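PDB 4GQM: CT009 from Chlamydia trachomatis, which is of unknown function but contains a helix-turn-helix domain and may bind DNA. Local coordinates for residues L71-G75 with D76-K80. Numbering follows the deposited sequence. Where two conformers were deposited one is given.
Sequences LDMDG and DRLLK
Asp-74 is the N-cap of helix 75-80, taking the backbone N-H of Arg-77 on its side chain. From CB outward, each atom has a neighbour. Asp-74 CB lies 3.9 Å from Arg-77 CB. Asp-74 CG comes closer, 3.6 Å from the same Arg-77 CB. With CG anti to the backbone N (chi1 -179°), the carboxylate folds back over the first turn. Asp-74 OD1 then accepts from Arg-77 N at 3.1 Å. The bond is nearly straight at the hydrogen (166°), but the donor stands above the carboxylate plane. Asp-74 OD2 takes a water at 2.9 Å, and in the conformer given that water also donates to Asp-76 OD2. After the cap, the helix proper begins with the bonds from Leu-78 N to Asp-74 O and Leu-79 N to Gly-75 O. Arg-77 NE forms a salt bridge with Glu-81 OE2. Met-73 CE makes an apolar contact with Leu-78 CD2 at 4.3 Å. A Schellman motif with Asp-72 as C-prime residue closes helix 59-70, and this short connection leads into helix 75-80. Helix 2-24 of the second subunit packs alongside, its Gln-21 against Leu-71 and Met-73, its Leu-14 against Leu-78 and Leu-79.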
ATOM      1  N   LEU A  71     -16.167   9.459   5.974  1.00 15.16           N
ATOM      2  CA  LEU A  71     -16.616  10.233   7.128  1.00 16.37           C
ATOM      3  C   LEU A  71     -17.081  11.638   6.752  1.00 17.33           C
ATOM      4  O   LEU A  71     -17.248  12.486   7.630  1.00 18.44           O
ATOM      5  CB  LEU A  71     -15.488  10.318   8.149  1.00 16.04           C
ATOM      6  CG  LEU A  71     -15.064   9.005   8.816  1.00 15.97           C
ATOM      7  CD1 LEU A  71     -13.839   9.260   9.688  1.00 16.79           C
ATOM      8  CD2 LEU A  71     -16.190   8.366   9.618  1.00 17.52           C
ATOM      9  N   ASP A  72     -17.285  11.905   5.459  1.00 17.87           N
ATOM     10  CA  ASP A  72     -17.799  13.217   5.007  1.00 19.81           C
ATOM     11  C   ASP A  72     -16.863  14.361   5.364  1.00 20.72           C
ATOM     12  O   ASP A  72     -17.308  15.489   5.578  1.00 22.37           O
ATOM     13  CB  ASP A  72     -19.234  13.458   5.506  1.00 22.45           C
ATOM     14  CG  ASP A  72     -20.150  12.364   5.031  1.00 25.97           C
ATOM     15  OD1 ASP A  72     -20.223  12.179   3.806  1.00 26.64           O
ATOM     16  OD2 ASP A  72     -20.714  11.639   5.865  1.00 28.40           O
ATOM     17  N   MET A  73     -15.573  14.077   5.395  1.00 19.21           N
ATOM     18  CA  MET A  73     -14.554  15.105   5.556  1.00 19.37           C
ATOM     19  C   MET A  73     -13.842  15.340   4.237  1.00 19.74           C
ATOM     20  O   MET A  73     -13.704  14.421   3.417  1.00 20.48           O
ATOM     21  CB  MET A  73     -13.536  14.703   6.613  1.00 19.68           C
ATOM     22  CG  MET A  73     -14.117  14.624   8.021  1.00 22.08           C
ATOM     23  SD  MET A  73     -12.869  14.436   9.302  1.00 24.70           S
ATOM     24  CE  MET A  73     -12.481  12.731   9.010  1.00 23.95           C
ATOM     25  N   ASP A  74     -13.338  16.555   4.058  1.00 20.61           N
ATOM     26  CA  ASP A  74     -12.512  16.908   2.922  1.00 21.34           C
ATOM     27  C   ASP A  74     -11.082  16.464   3.240  1.00 19.80           C
ATOM     28  O   ASP A  74     -10.360  17.123   3.977  1.00 19.07           O
ATOM     29  CB  ASP A  74     -12.573  18.415   2.714  1.00 23.30           C
ATOM     30  CG  ASP A  74     -11.767  18.883   1.527  1.00 25.56           C
ATOM     31  OD1 ASP A  74     -10.909  18.134   1.013  1.00 25.95           O
ATOM     32  OD2 ASP A  74     -12.032  20.026   1.105  1.00 27.97           O
ATOM     33  N   GLY A  75     -10.681  15.323   2.704  1.00 19.35           N
ATOM     34  CA  GLY A  75      -9.374  14.757   2.984  1.00 18.94           C
ATOM     35  C   GLY A  75      -8.239  15.630   2.495  1.00 18.32           C
ATOM     36  O   GLY A  75      -7.184  15.667   3.114  1.00 17.45           O
ATOM     37  N   ASP A  76      -8.450  16.326   1.382  1.00 19.09           N
ATOM     38  CA  ASP A  76      -7.442  17.221   0.868  0.64 19.34           C
ATOM     39  C   ASP A  76      -7.181  18.349   1.865  1.00 18.91           C
ATOM     40  O   ASP A  76      -6.031  18.656   2.178  1.00 19.47           O
ATOM     41  CB  ASP A  76      -7.888  17.769  -0.477  0.64 20.71           C
ATOM     42  CG  ASP A  76      -6.874  18.666  -1.081  0.64 21.96           C
ATOM     43  OD1 ASP A  76      -5.872  18.157  -1.633  0.64 22.65           O
ATOM     44  OD2 ASP A  76      -7.073  19.884  -0.963  0.64 22.64           O
ATOM     45  N   ARG A  77      -8.251  18.942   2.379  1.00 19.32           N
ATOM     46  CA  ARG A  77      -8.129  20.007   3.358  1.00 20.12           C
ATOM     47  C   ARG A  77      -7.500  19.472   4.647  1.00 18.00           C
ATOM     48  O   ARG A  77      -6.627  20.098   5.244  1.00 18.56           O
ATOM     49  CB  ARG A  77      -9.504  20.601   3.679  1.00 23.96           C
ATOM     50  CG  ARG A  77      -9.395  21.874   4.482  1.00 28.05           C
ATOM     51  CD  ARG A  77     -10.548  22.100   5.432  1.00 31.94           C
ATOM     52  NE  ARG A  77     -10.276  21.308   6.623  1.00 35.04           N
ATOM     53  CZ  ARG A  77     -11.122  20.464   7.206  1.00 37.04           C
ATOM     54  NH1 ARG A  77     -12.360  20.318   6.738  1.00 38.08           N
ATOM     55  NH2 ARG A  77     -10.723  19.768   8.277  1.00 37.53           N
ATOM     56  N   LEU A  78      -7.956  18.303   5.074  1.00 16.91           N
ATOM     57  CA  LEU A  78      -7.482  17.725   6.317  1.00 16.93           C
ATOM     58  C   LEU A  78      -5.961  17.509   6.255  1.00 16.26           C
ATOM     59  O   LEU A  78      -5.228  17.845   7.211  1.00 17.38           O
ATOM     60  CB  LEU A  78      -8.258  16.431   6.610  1.00 18.41           C
ATOM     61  CG  LEU A  78      -7.865  15.663   7.859  1.00 19.07           C
ATOM     62  CD1 LEU A  78      -8.058  16.516   9.086  1.00 20.02           C
ATOM     63  CD2 LEU A  78      -8.675  14.390   7.962  1.00 20.21           C
ATOM     64  N   LEU A  79      -5.467  16.951   5.153  1.00 16.58           N
ATOM     65  CA  LEU A  79      -4.042  16.706   5.069  1.00 17.91           C
ATOM     66  C   LEU A  79      -3.281  18.022   4.932  1.00 17.76           C
ATOM     67  O   LEU A  79      -2.201  18.152   5.490  1.00 18.49           O
ATOM     68  CB  LEU A  79      -3.724  15.683   3.954  1.00 19.98           C
ATOM     69  CG  LEU A  79      -4.239  14.252   4.245  1.00 22.17           C
ATOM     70  CD1 LEU A  79      -3.802  13.268   3.183  1.00 23.06           C
ATOM     71  CD2 LEU A  79      -3.891  13.762   5.672  1.00 24.63           C
ATOM     72  N   LYS A  80      -3.847  19.020   4.249  1.00 18.11           N
ATOM     73  CA  LYS A  80      -3.213  20.337   4.186  1.00 19.36           C
ATOM     74  C   LYS A  80      -3.065  21.001   5.563  1.00 19.21           C
ATOM     75  O   LYS A  80      -2.153  21.805   5.773  1.00 20.80           O
ATOM     76  CB  LYS A  80      -3.924  21.257   3.197  1.00 20.75           C
ATOM     77  CG  LYS A  80      -3.638  20.841   1.753  1.00 22.31           C
ATOM     78  CD  LYS A  80      -4.567  21.549   0.784  1.00 24.48           C
ATOM     79  CE  LYS A  80      -4.245  21.211  -0.667  1.00 26.13           C
ATOM     80  NZ  LYS A  80      -5.364  21.638  -1.592  1.00 27.16           N
TER
HETATM   81  O   HOH W   1      -9.934  20.851  -0.736  1.00 38.50           O